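Major extracellular endoglucanase (Xanthomonas campestris pv. campestris, PDB 4TUF) catalyses the endohydrolysis of 1,4-beta-glucosidic linkages in cellulose, lichenin and cereal beta-glucans through its TIM-barrel catalytic domain. Local coordinates at residues V47-L52 / R102-L107. Numbering follows the deposited sequence.
Sequences VQMQGL and RGMYVL
Gln50 grips Arg102 with both ends of its side-chain amide, joining two neighbouring outer helices of the TIM barrel of this family 5 glycosidase. Gln50 lies near the end of helix 42-51. Arg102 lies at the C-terminal turn of the helix before strand 105-110, ahead of Gly103. Gly103, with positive phi and two bonds back into the last helical turn, completes a Schellman motif and turns the chain toward the strand. Gln50 CG is anti to the backbone N (chi1 -174°), and the chain stays extended to CD. Its OE1 accepts a hydrogen bond of 2.6 Å from Arg102 NE and a weak one of 3.1 Å from Arg102 NH2. NE lies above the carbonyl plane of Gln50, whereas OE1 sits at the guanidinium edge, near its plane. The amide and guanidinium planes are 69° apart. Gln50 NE2 donates to the backbone O of Arg102 at 2.8 Å, so one amide holds both the side chain and the main chain of the same residue.

The tightly packed part is the inner one, where Met49 and Met104 are buried. Met104 CE meets Met49 CG at 3.9 Å, and Met104 SD lies against Gln50 CB. Both methionines also touch Val57 of strand 56-61, the barrel strand between the two helices in sequence. Met104 further packs on Phe99 of helix 88-102.

The outer side is looser. Val47 is exposed, and its contact with Arg102 is made by a single methyl. That methyl, CG2, lies over one face of the guanidinium, 3.5 Å from Arg102 NH1.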
ATOM      1  N   VAL A  47      -1.128   8.755 -17.617  1.00 47.31           N
ATOM      2  CA  VAL A  47      -2.000   8.412 -18.734  1.00 44.97           C
ATOM      3  C   VAL A  47      -1.793   6.963 -19.154  1.00 48.07           C
ATOM      4  O   VAL A  47      -2.748   6.256 -19.479  1.00 54.22           O
ATOM      5  CB  VAL A  47      -1.748   9.352 -19.942  1.00 44.87           C
ATOM      6  CG1 VAL A  47      -2.265   8.742 -21.239  1.00 48.54           C
ATOM      7  CG2 VAL A  47      -2.374  10.713 -19.697  1.00 45.14           C
ATOM      8  N   GLN A  48      -0.539   6.518 -19.119  1.00 49.47           N
ATOM      9  CA  GLN A  48      -0.203   5.166 -19.543  1.00 49.54           C
ATOM     10  C   GLN A  48      -0.701   4.107 -18.568  1.00 48.42           C
ATOM     11  O   GLN A  48      -1.186   3.058 -18.983  1.00 56.11           O
ATOM     12  CB  GLN A  48       1.304   5.007 -19.720  1.00 43.43           C
ATOM     13  CG  GLN A  48       1.671   3.683 -20.359  1.00 45.54           C
ATOM     14  CD  GLN A  48       3.157   3.494 -20.517  1.00 46.52           C
ATOM     15  OE1 GLN A  48       3.955   4.163 -19.858  1.00 44.19           O
ATOM     16  NE2 GLN A  48       3.544   2.571 -21.399  1.00 47.31           N
ATOM     17  N   MET A  49      -0.578   4.374 -17.273  1.00 41.43           N
ATOM     18  CA  MET A  49      -0.917   3.362 -16.290  1.00 46.53           C
ATOM     19  C   MET A  49      -2.431   3.208 -16.185  1.00 48.34           C
ATOM     20  O   MET A  49      -2.923   2.147 -15.809  1.00 54.44           O
ATOM     21  CB  MET A  49      -0.285   3.681 -14.923  1.00 47.59           C
ATOM     22  CG  MET A  49      -0.957   4.746 -14.091  1.00 50.57           C
ATOM     23  SD  MET A  49      -0.122   4.931 -12.495  1.00 55.69           S
ATOM     24  CE  MET A  49       1.255   5.993 -12.921  1.00 33.74           C
ATOM     25  N   GLN A  50      -3.177   4.245 -16.544  1.00 48.03           N
ATOM     26  CA  GLN A  50      -4.626   4.109 -16.569  1.00 48.42           C
ATOM     27  C   GLN A  50      -5.038   3.290 -17.783  1.00 51.31           C
ATOM     28  O   GLN A  50      -5.986   2.508 -17.720  1.00 51.07           O
ATOM     29  CB  GLN A  50      -5.324   5.470 -16.584  1.00 40.63           C
ATOM     30  CG  GLN A  50      -6.837   5.361 -16.465  1.00 41.54           C
ATOM     31  CD  GLN A  50      -7.531   6.706 -16.416  1.00 47.87           C
ATOM     32  OE1 GLN A  50      -7.283   7.584 -17.246  1.00 44.80           O
ATOM     33  NE2 GLN A  50      -8.410   6.875 -15.437  1.00 51.50           N
ATOM     34  N   GLY A  51      -4.308   3.469 -18.883  1.00 51.88           N
ATOM     35  CA  GLY A  51      -4.589   2.769 -20.123  1.00 50.73           C
ATOM     36  C   GLY A  51      -4.366   1.269 -20.051  1.00 50.50           C
ATOM     37  O   GLY A  51      -4.948   0.516 -20.830  1.00 49.68           O
ATOM     38  N   LEU A  52      -3.522   0.832 -19.121  1.00 44.92           N
ATOM     39  CA  LEU A  52      -3.236  -0.589 -18.964  1.00 45.36           C
ATOM     40  C   LEU A  52      -4.364  -1.283 -18.220  1.00 46.48           C
ATOM     41  O   LEU A  52      -4.482  -2.510 -18.254  1.00 46.15           O
ATOM     42  CB  LEU A  52      -1.918  -0.801 -18.224  1.00 43.84           C
ATOM     43  CG  LEU A  52      -0.653  -0.319 -18.931  1.00 44.40           C
ATOM     44  CD1 LEU A  52       0.507  -0.309 -17.953  1.00 42.72           C
ATOM     45  CD2 LEU A  52      -0.338  -1.186 -20.134  1.00 46.96           C
ATOM     46  N   ARG A 102      -8.544  12.351 -13.801  1.00 43.96           N
ATOM     47  CA  ARG A 102      -8.657  11.177 -14.659  1.00 47.67           C
ATOM     48  C   ARG A 102      -9.602  10.123 -14.085  1.00 49.82           C
ATOM     49  O   ARG A 102      -9.944   9.148 -14.761  1.00 49.51           O
ATOM     50  CB  ARG A 102      -7.283  10.558 -14.900  1.00 44.43           C
ATOM     51  CG  ARG A 102      -6.340  11.457 -15.664  1.00 48.66           C
ATOM     52  CD  ARG A 102      -5.329  10.637 -16.421  1.00 57.55           C
ATOM     53  NE  ARG A 102      -5.971   9.849 -17.466  1.00 63.52           N
ATOM     54  CZ  ARG A 102      -6.165  10.281 -18.705  1.00 64.73           C
ATOM     55  NH1 ARG A 102      -5.762  11.494 -19.051  1.00 64.12           N
ATOM     56  NH2 ARG A 102      -6.760   9.501 -19.598  1.00 67.07           N
ATOM     57  N   GLY A 103     -10.021  10.323 -12.838  1.00 44.98           N
ATOM     58  CA  GLY A 103     -10.956   9.418 -12.198  1.00 40.59           C
ATOM     59  C   GLY A 103     -10.257   8.207 -11.621  1.00 46.07           C
ATOM     60  O   GLY A 103     -10.799   7.104 -11.625  1.00 51.77           O
ATOM     61  N   MET A 104      -9.045   8.420 -11.119  1.00 37.17           N
ATOM     62  CA  MET A 104      -8.257   7.349 -10.530  1.00 38.59           C
ATOM     63  C   MET A 104      -8.241   7.488  -9.010  1.00 41.10           C
ATOM     64  O   MET A 104      -7.926   8.556  -8.485  1.00 40.11           O
ATOM     65  CB  MET A 104      -6.828   7.358 -11.095  1.00 35.77           C
ATOM     66  CG  MET A 104      -6.764   7.121 -12.605  1.00 43.38           C
ATOM     67  SD  MET A 104      -5.107   7.146 -13.325  1.00 51.25           S
ATOM     68  CE  MET A 104      -4.307   5.836 -12.392  1.00 44.68           C
ATOM     69  N   TYR A 105      -8.589   6.407  -8.312  1.00 40.89           N
ATOM     70  CA  TYR A 105      -8.634   6.405  -6.855  1.00 31.76           C
ATOM     71  C   TYR A 105      -7.227   6.474  -6.285  1.00 38.66           C
ATOM     72  O   TYR A 105      -6.302   5.871  -6.828  1.00 45.16           O
ATOM     73  CB  TYR A 105      -9.360   5.161  -6.335  1.00 31.87           C
ATOM     74  CG  TYR A 105     -10.797   5.059  -6.790  1.00 36.41           C
ATOM     75  CD1 TYR A 105     -11.794   5.813  -6.183  1.00 37.11           C
ATOM     76  CD2 TYR A 105     -11.160   4.211  -7.831  1.00 38.35           C
ATOM     77  CE1 TYR A 105     -13.115   5.727  -6.596  1.00 43.57           C
ATOM     78  CE2 TYR A 105     -12.479   4.122  -8.256  1.00 44.13           C
ATOM     79  CZ  TYR A 105     -13.452   4.883  -7.633  1.00 48.46           C
ATOM     80  OH  TYR A 105     -14.763   4.801  -8.048  1.00 52.37           O
ATOM     81  N   VAL A 106      -7.062   7.209  -5.191  1.00 31.01           N
ATOM     82  CA  VAL A 106      -5.745   7.363  -4.582  1.00 31.25           C
ATOM     83  C   VAL A 106      -5.750   7.001  -3.094  1.00 33.88           C
ATOM     84  O   VAL A 106      -6.482   7.595  -2.304  1.00 35.50           O
ATOM     85  CB  VAL A 106      -5.223   8.810  -4.748  1.00 31.93           C
ATOM     86  CG1 VAL A 106      -3.902   8.995  -4.025  1.00 27.04           C
ATOM     87  CG2 VAL A 106      -5.077   9.150  -6.211  1.00 30.31           C
ATOM     88  N   LEU A 107      -4.933   6.022  -2.723  1.00 32.73           N
ATOM     89  CA  LEU A 107      -4.734   5.673  -1.324  1.00 29.92           C
ATOM     90  C   LEU A 107      -3.371   6.198  -0.874  1.00 32.63           C
ATOM     91  O   LEU A 107      -2.334   5.665  -1.263  1.00 38.29           O
ATOM     92  CB  LEU A 107      -4.830   4.152  -1.112  1.00 31.19           C
ATOM     93  CG  LEU A 107      -4.783   3.611   0.335  1.00 32.17           C
ATOM     94  CD1 LEU A 107      -5.964   4.103   1.169  1.00 26.33           C
ATOM     95  CD2 LEU A 107      -4.726   2.084   0.372  1.00 27.75           C
TER